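Side-chain contacts in transcriptional regulator, LacI family (Lactobacillus brevis, PDB 3JY6), which probably regulates transcription by binding DNA at cis-regulatory sites, as LacI-family regulators generally do: residues Arg51-Leu56 and Pro75-Glu80; Val41-Asn46 and Arg62-Leu67. All coordinates share one frame; numbering follows the deposited sequence.

Contact 1: Arg51-Leu56 and Pro75-Glu80; sequences REKTLL and PQTVQE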
loop_
_atom_site.group_PDB
_atom_site.type_symbol
_atom_site.label_atom_id
_atom_site.label_comp_id
_atom_site.label_asym_id
_atom_site.label_seq_id
_atom_site.Cartn_x
_atom_site.Cartn_y
_atom_site.Cartn_z
ATOM N N ARG A 51 -12.909 -14.585 6.432
ATOM C CA ARG A 51 -11.743 -14.143 7.177
ATOM C C ARG A 51 -12.207 -13.052 8.131
ATOM O O ARG A 51 -11.861 -13.037 9.312
ATOM C CB ARG A 51 -10.688 -13.599 6.213
ATOM C CG ARG A 51 -9.428 -13.067 6.881
ATOM C CD ARG A 51 -8.777 -14.090 7.807
ATOM N NE ARG A 51 -7.568 -13.553 8.421
ATOM C CZ ARG A 51 -6.930 -14.107 9.450
ATOM N NH1 ARG A 51 -7.387 -15.232 9.996
ATOM N NH2 ARG A 51 -5.840 -13.525 9.943
ATOM N N GLU A 52 -13.014 -12.145 7.602
ATOM C CA GLU A 52 -13.537 -11.044 8.384
ATOM C C GLU A 52 -14.274 -11.522 9.647
ATOM O O GLU A 52 -14.111 -10.943 10.726
ATOM C CB GLU A 52 -14.461 -10.203 7.505
ATOM C CG GLU A 52 -15.070 -9.016 8.192
ATOM C CD GLU A 52 -15.545 -7.954 7.204
ATOM O OE1 GLU A 52 -16.163 -6.970 7.646
ATOM O OE2 GLU A 52 -15.293 -8.097 5.986
ATOM N N LYS A 53 -15.073 -12.576 9.514
ATOM C CA LYS A 53 -15.839 -13.107 10.645
ATOM C C LYS A 53 -14.945 -13.588 11.773
ATOM O O LYS A 53 -15.241 -13.361 12.954
ATOM C CB LYS A 53 -16.751 -14.255 10.198
ATOM C CG LYS A 53 -18.024 -13.809 9.517
ATOM C CD LYS A 53 -18.759 -15.005 8.934
ATOM C CE LYS A 53 -20.049 -14.571 8.291
ATOM N NZ LYS A 53 -20.930 -13.941 9.301
ATOM N N THR A 54 -13.848 -14.254 11.430
ATOM C CA THR A 54 -12.969 -14.721 12.489
ATOM C C THR A 54 -12.243 -13.537 13.105
ATOM O O THR A 54 -11.939 -13.556 14.290
ATOM C CB THR A 54 -11.966 -15.796 12.006
ATOM O OG1 THR A 54 -10.639 -15.251 11.964
ATOM C CG2 THR A 54 -12.382 -16.347 10.655
ATOM N N LEU A 55 -11.990 -12.486 12.326
ATOM C CA LEU A 55 -11.324 -11.311 12.887
ATOM C C LEU A 55 -12.282 -10.658 13.892
ATOM O O LEU A 55 -11.886 -10.277 14.999
ATOM C CB LEU A 55 -10.947 -10.319 11.785
ATOM C CG LEU A 55 -9.843 -10.759 10.813
ATOM C CD1 LEU A 55 -9.551 -9.628 9.815
ATOM C CD2 LEU A 55 -8.583 -11.112 11.582
ATOM N N LEU A 56 -13.550 -10.547 13.505
ATOM C CA LEU A 56 -14.550 -9.955 14.387
ATOM C C LEU A 56 -14.710 -10.786 15.674
ATOM O O LEU A 56 -14.851 -10.235 16.769
ATOM C CB LEU A 56 -15.901 -9.856 13.665
ATOM C CG LEU A 56 -16.113 -8.730 12.634
ATOM C CD1 LEU A 56 -17.392 -9.034 11.837
ATOM C CD2 LEU A 56 -16.187 -7.374 13.331
ATOM N N PRO A 75 -24.713 -5.471 9.067
ATOM C CA PRO A 75 -25.044 -5.358 10.487
ATOM C C PRO A 75 -25.495 -6.663 11.151
ATOM O O PRO A 75 -25.202 -6.869 12.329
ATOM C CB PRO A 75 -26.120 -4.281 10.499
ATOM C CG PRO A 75 -25.691 -3.399 9.350
ATOM C CD PRO A 75 -25.378 -4.411 8.291
ATOM N N GLN A 76 -26.188 -7.538 10.417
ATOM C CA GLN A 76 -26.641 -8.813 10.988
ATOM C C GLN A 76 -25.432 -9.618 11.475
ATOM O O GLN A 76 -25.479 -10.257 12.525
ATOM C CB GLN A 76 -27.423 -9.649 9.956
ATOM C CG GLN A 76 -28.257 -10.769 10.592
ATOM C CD GLN A 76 -28.659 -11.869 9.614
ATOM O OE1 GLN A 76 -28.814 -11.633 8.414
ATOM N NE2 GLN A 76 -28.840 -13.074 10.130
ATOM N N THR A 77 -24.344 -9.573 10.714
ATOM C CA THR A 77 -23.118 -10.284 11.076
ATOM C C THR A 77 -22.425 -9.644 12.292
ATOM O O THR A 77 -21.979 -10.335 13.218
ATOM C CB THR A 77 -22.092 -10.281 9.902
ATOM O OG1 THR A 77 -22.655 -10.938 8.763
ATOM C CG2 THR A 77 -20.810 -11.008 10.313
ATOM N N VAL A 78 -22.330 -8.318 12.270
ATOM C CA VAL A 78 -21.677 -7.596 13.346
ATOM C C VAL A 78 -22.465 -7.655 14.653
ATOM O O VAL A 78 -21.884 -7.572 15.736
ATOM C CB VAL A 78 -21.441 -6.127 12.952
ATOM C CG1 VAL A 78 -20.870 -5.356 14.122
ATOM C CG2 VAL A 78 -20.489 -6.068 11.761
ATOM N N GLN A 79 -23.785 -7.808 14.543
ATOM C CA GLN A 79 -24.636 -7.894 15.720
ATOM C C GLN A 79 -24.491 -9.293 16.317
ATOM O O GLN A 79 -24.230 -9.441 17.503
ATOM C CB GLN A 79 -26.102 -7.651 15.340
ATOM C CG GLN A 79 -27.098 -7.873 16.470
ATOM C CD GLN A 79 -26.951 -6.858 17.584
ATOM O OE1 GLN A 79 -26.741 -5.665 17.335
ATOM N NE2 GLN A 79 -27.080 -7.319 18.823
ATOM N N GLU A 80 -24.643 -10.310 15.479
ATOM C CA GLU A 80 -24.560 -11.697 15.913
ATOM C C GLU A 80 -23.225 -12.076 16.540
ATOM O O GLU A 80 -23.169 -12.980 17.378
ATOM C CB GLU A 80 -24.890 -12.629 14.735
ATOM C CG GLU A 80 -26.274 -13.281 14.846
ATOM C CD GLU A 80 -26.947 -13.564 13.497
ATOM O OE1 GLU A 80 -26.258 -14.011 12.551
ATOM O OE2 GLU A 80 -28.182 -13.355 13.388
#

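Contact 2: Val41-Asn46 and Arg62-Leu67; sequences VLFDAN and RGFDGL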
loop_
_atom_site.group_PDB
_atom_site.type_symbol
_atom_site.label_atom_id
_atom_site.label_comp_id
_atom_site.label_asym_id
_atom_site.label_seq_id
_atom_site.Cartn_x
_atom_site.Cartn_y
_atom_site.Cartn_z
ATOM N N VAL A 41 -5.630 -0.238 15.654
ATOM C CA VAL A 41 -5.051 -1.538 15.384
ATOM C C VAL A 41 -5.613 -1.950 14.025
ATOM O O VAL A 41 -6.831 -1.960 13.841
ATOM C CB VAL A 41 -5.496 -2.557 16.447
ATOM C CG1 VAL A 41 -4.994 -3.925 16.076
ATOM C CG2 VAL A 41 -4.977 -2.142 17.841
ATOM N N LEU A 42 -4.739 -2.311 13.088
ATOM C CA LEU A 42 -5.186 -2.676 11.747
ATOM C C LEU A 42 -5.370 -4.169 11.497
ATOM O O LEU A 42 -4.487 -4.990 11.779
ATOM C CB LEU A 42 -4.233 -2.081 10.702
ATOM C CG LEU A 42 -4.600 -2.174 9.209
ATOM C CD1 LEU A 42 -5.994 -1.606 8.938
ATOM C CD2 LEU A 42 -3.570 -1.365 8.410
ATOM N N PHE A 43 -6.540 -4.505 10.964
ATOM C CA PHE A 43 -6.893 -5.879 10.643
ATOM C C PHE A 43 -7.155 -5.914 9.140
ATOM O O PHE A 43 -7.793 -5.007 8.594
ATOM C CB PHE A 43 -8.171 -6.299 11.390
ATOM C CG PHE A 43 -7.980 -6.505 12.872
ATOM C CD1 PHE A 43 -7.642 -7.756 13.379
ATOM C CD2 PHE A 43 -8.112 -5.437 13.758
ATOM C CE1 PHE A 43 -7.435 -7.944 14.751
ATOM C CE2 PHE A 43 -7.907 -5.614 15.126
ATOM C CZ PHE A 43 -7.566 -6.872 15.623
ATOM N N ASP A 44 -6.687 -6.976 8.491
ATOM C CA ASP A 44 -6.830 -7.151 7.049
ATOM C C ASP A 44 -7.862 -8.239 6.703
ATOM O O ASP A 44 -7.641 -9.419 6.945
ATOM C CB ASP A 44 -5.444 -7.488 6.469
ATOM C CG ASP A 44 -5.474 -7.848 4.997
ATOM O OD1 ASP A 44 -6.256 -7.244 4.227
ATOM O OD2 ASP A 44 -4.680 -8.736 4.610
ATOM N N ALA A 45 -8.995 -7.831 6.142
ATOM C CA ALA A 45 -10.035 -8.786 5.762
ATOM C C ALA A 45 -9.558 -9.619 4.562
ATOM O O ALA A 45 -10.105 -10.691 4.272
ATOM C CB ALA A 45 -11.325 -8.056 5.439
ATOM N N ASN A 46 -8.536 -9.116 3.869
ATOM C CA ASN A 46 -7.941 -9.826 2.737
ATOM C C ASN A 46 -8.988 -10.283 1.716
ATOM O O ASN A 46 -8.893 -11.362 1.147
ATOM C CB ASN A 46 -7.145 -11.019 3.284
ATOM C CG ASN A 46 -6.135 -11.573 2.289
ATOM O OD1 ASN A 46 -5.698 -10.880 1.363
ATOM N ND2 ASN A 46 -5.738 -12.824 2.495
ATOM N N ARG A 62 -11.230 -10.182 22.981
ATOM C CA ARG A 62 -9.915 -9.708 23.407
ATOM C C ARG A 62 -10.068 -8.325 24.032
ATOM O O ARG A 62 -9.105 -7.730 24.526
ATOM C CB ARG A 62 -8.957 -9.639 22.215
ATOM C CG ARG A 62 -8.059 -10.858 22.062
ATOM C CD ARG A 62 -6.957 -10.844 23.117
ATOM N NE ARG A 62 -5.974 -11.899 22.905
ATOM C CZ ARG A 62 -4.781 -11.937 23.490
ATOM N NH1 ARG A 62 -4.415 -10.974 24.328
ATOM N NH2 ARG A 62 -3.956 -12.942 23.239
ATOM N N GLY A 63 -11.293 -7.816 23.997
ATOM C CA GLY A 63 -11.568 -6.514 24.566
ATOM C C GLY A 63 -10.999 -5.318 23.827
ATOM O O GLY A 63 -10.028 -4.709 24.270
ATOM N N PHE A 64 -11.572 -4.999 22.676
ATOM C CA PHE A 64 -11.141 -3.817 21.950
ATOM C C PHE A 64 -12.240 -2.835 22.332
ATOM O O PHE A 64 -13.353 -3.259 22.633
ATOM C CB PHE A 64 -11.105 -4.079 20.436
ATOM C CG PHE A 64 -9.826 -4.723 19.968
ATOM C CD1 PHE A 64 -9.620 -6.092 20.115
ATOM C CD2 PHE A 64 -8.797 -3.949 19.434
ATOM C CE1 PHE A 64 -8.395 -6.684 19.740
ATOM C CE2 PHE A 64 -7.571 -4.529 19.057
ATOM C CZ PHE A 64 -7.371 -5.887 19.210
ATOM N N ASP A 65 -11.954 -1.541 22.348
ATOM C CA ASP A 65 -12.987 -0.595 22.744
ATOM C C ASP A 65 -13.819 0.008 21.630
ATOM O O ASP A 65 -14.718 0.804 21.896
ATOM C CB ASP A 65 -12.390 0.527 23.591
ATOM C CG ASP A 65 -11.819 0.021 24.913
ATOM O OD1 ASP A 65 -12.148 -1.113 25.331
ATOM O OD2 ASP A 65 -11.043 0.767 25.545
ATOM N N GLY A 66 -13.545 -0.383 20.392
ATOM C CA GLY A 66 -14.297 0.161 19.277
ATOM C C GLY A 66 -13.953 -0.507 17.964
ATOM O O GLY A 66 -12.910 -1.155 17.830
ATOM N N LEU A 67 -14.833 -0.339 16.988
ATOM C CA LEU A 67 -14.642 -0.930 15.685
ATOM C C LEU A 67 -14.919 0.074 14.576
ATOM O O LEU A 67 -15.974 0.706 14.544
ATOM C CB LEU A 67 -15.580 -2.144 15.508
ATOM C CG LEU A 67 -15.671 -2.773 14.110
ATOM C CD1 LEU A 67 -14.303 -3.288 13.709
ATOM C CD2 LEU A 67 -16.686 -3.894 14.087
#

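Contact 1: Arg51-Leu56 and Pro75-Glu80
Lys53 and Leu56, one helical turn apart, touch Thr77 and Val78 across the groove between helices 49-60 and 75-82, successive helices packed on one face of the parallel Rossmann-like sheet of a periplasmic-binding-protein fold. The short axes approach to 10.6 Å at a crossing angle of -33°, and only 161 Å² is buried, the mark of a light contact. On the more exposed side, Lys53 leaves its helix with CG anti to the carbonyl carbon (chi1 -79°), runs extended to CE and bends at its last torsion, bringing the ammonium alongside the methyl of Thr77, whose side chain it crosses at about a right angle. The closest pair, Lys53 NZ to Thr77 CG2 at 3.1 Å, is too short for comfort, which leaves the exact placing of the ammonium doubtful; the methylene Lys53 CG, 4.0 Å from Thr77 CG2, is an ordinary packing contact. At most a weak long-range attraction is likely between Lys53 NZ and Glu80 OE1, 6.2 Å apart. With an alanine in place of Lys53, the Thr77 methyl would probably lose the cover given by the lysine chain, and Glu80 a nearby positive charge. On the side nearer the sheet, the packing is apolar: Leu67 of strand 66-70 backs Leu56, while Leu69 backs Val78. There Leu56 CD1 meets two residues of helix 75-82, 4.2 Å from Thr77 CG2 and 4.3 Å from Val78 CG2.

Contact 2: Val41-Asn46 and Arg62-Leu67
Phe64 meets Val41 and Phe43, alternate residues of strand 39-44, and its side chain can be traced outward to show how. Its bond from CA to CB heads toward that strand, the first torsion sets CG anti to the carbonyl carbon (chi1 -84°), and the ring's far atoms, CE2 and CZ, make the contacts. CE2 lies 3.7 Å from Val41 CG2, which sits at the ring edge near its plane, and 3.9 Å from Val41 CB, with Val41 CG1 scarcely farther; the same CE2 is 4.1 Å from Phe43 CE2. At the tip, Phe64 CZ lies 3.7 Å from Phe43 CZ and 4.1 Å from Phe43 CE2. The two phenylalanines come from opposite directions, yet their rings do not lie flat on one another: the centroids of Phe43 and Phe64 are 5.6 Å apart and the planes stand at 74°, an offset edge-to-face pair in which the edge of Phe43 is turned to the face of Phe64. All three side chains are buried. Leu9 of strand 9-14 also touches Phe64, while Leu55 and Ile59 of helix 49-60 pack on Phe43. Val41 of the second subunit touches both Val41 and Phe43, and the backbone of Leu42 is hydrogen-bonded to that subunit, which puts this edge strand at the dimer interface. Such packing between a strand and the loop that follows the next helix belongs to the beta-alpha-beta crossover of the parallel sheet in the N-terminal subdomain.

From the N terminus, after strand 9-14 and helix 20-34, the chain passes strand 39-44, helix 49-60, strand 66-70 and helix 75-82. Contact 2 opens at 41-46 and closes at 62-67, looping 15 residues that include the whole of helix 49-60; contact 1 opens inside that loop at 51-56 and closes beyond it at 75-80. The two therefore cross rather than nest. Their centres lie 11 Å apart, and they also touch directly: Leu56 CD2 is 3.6 Å from Leu67 CD2, and Leu55 CD2 is 3.9 Å from Phe43 CD1. Helix 49-60 is the shared piece, tied to the edge strand, to strand 66-70 and to the next helix, and both contacts border the second subunit.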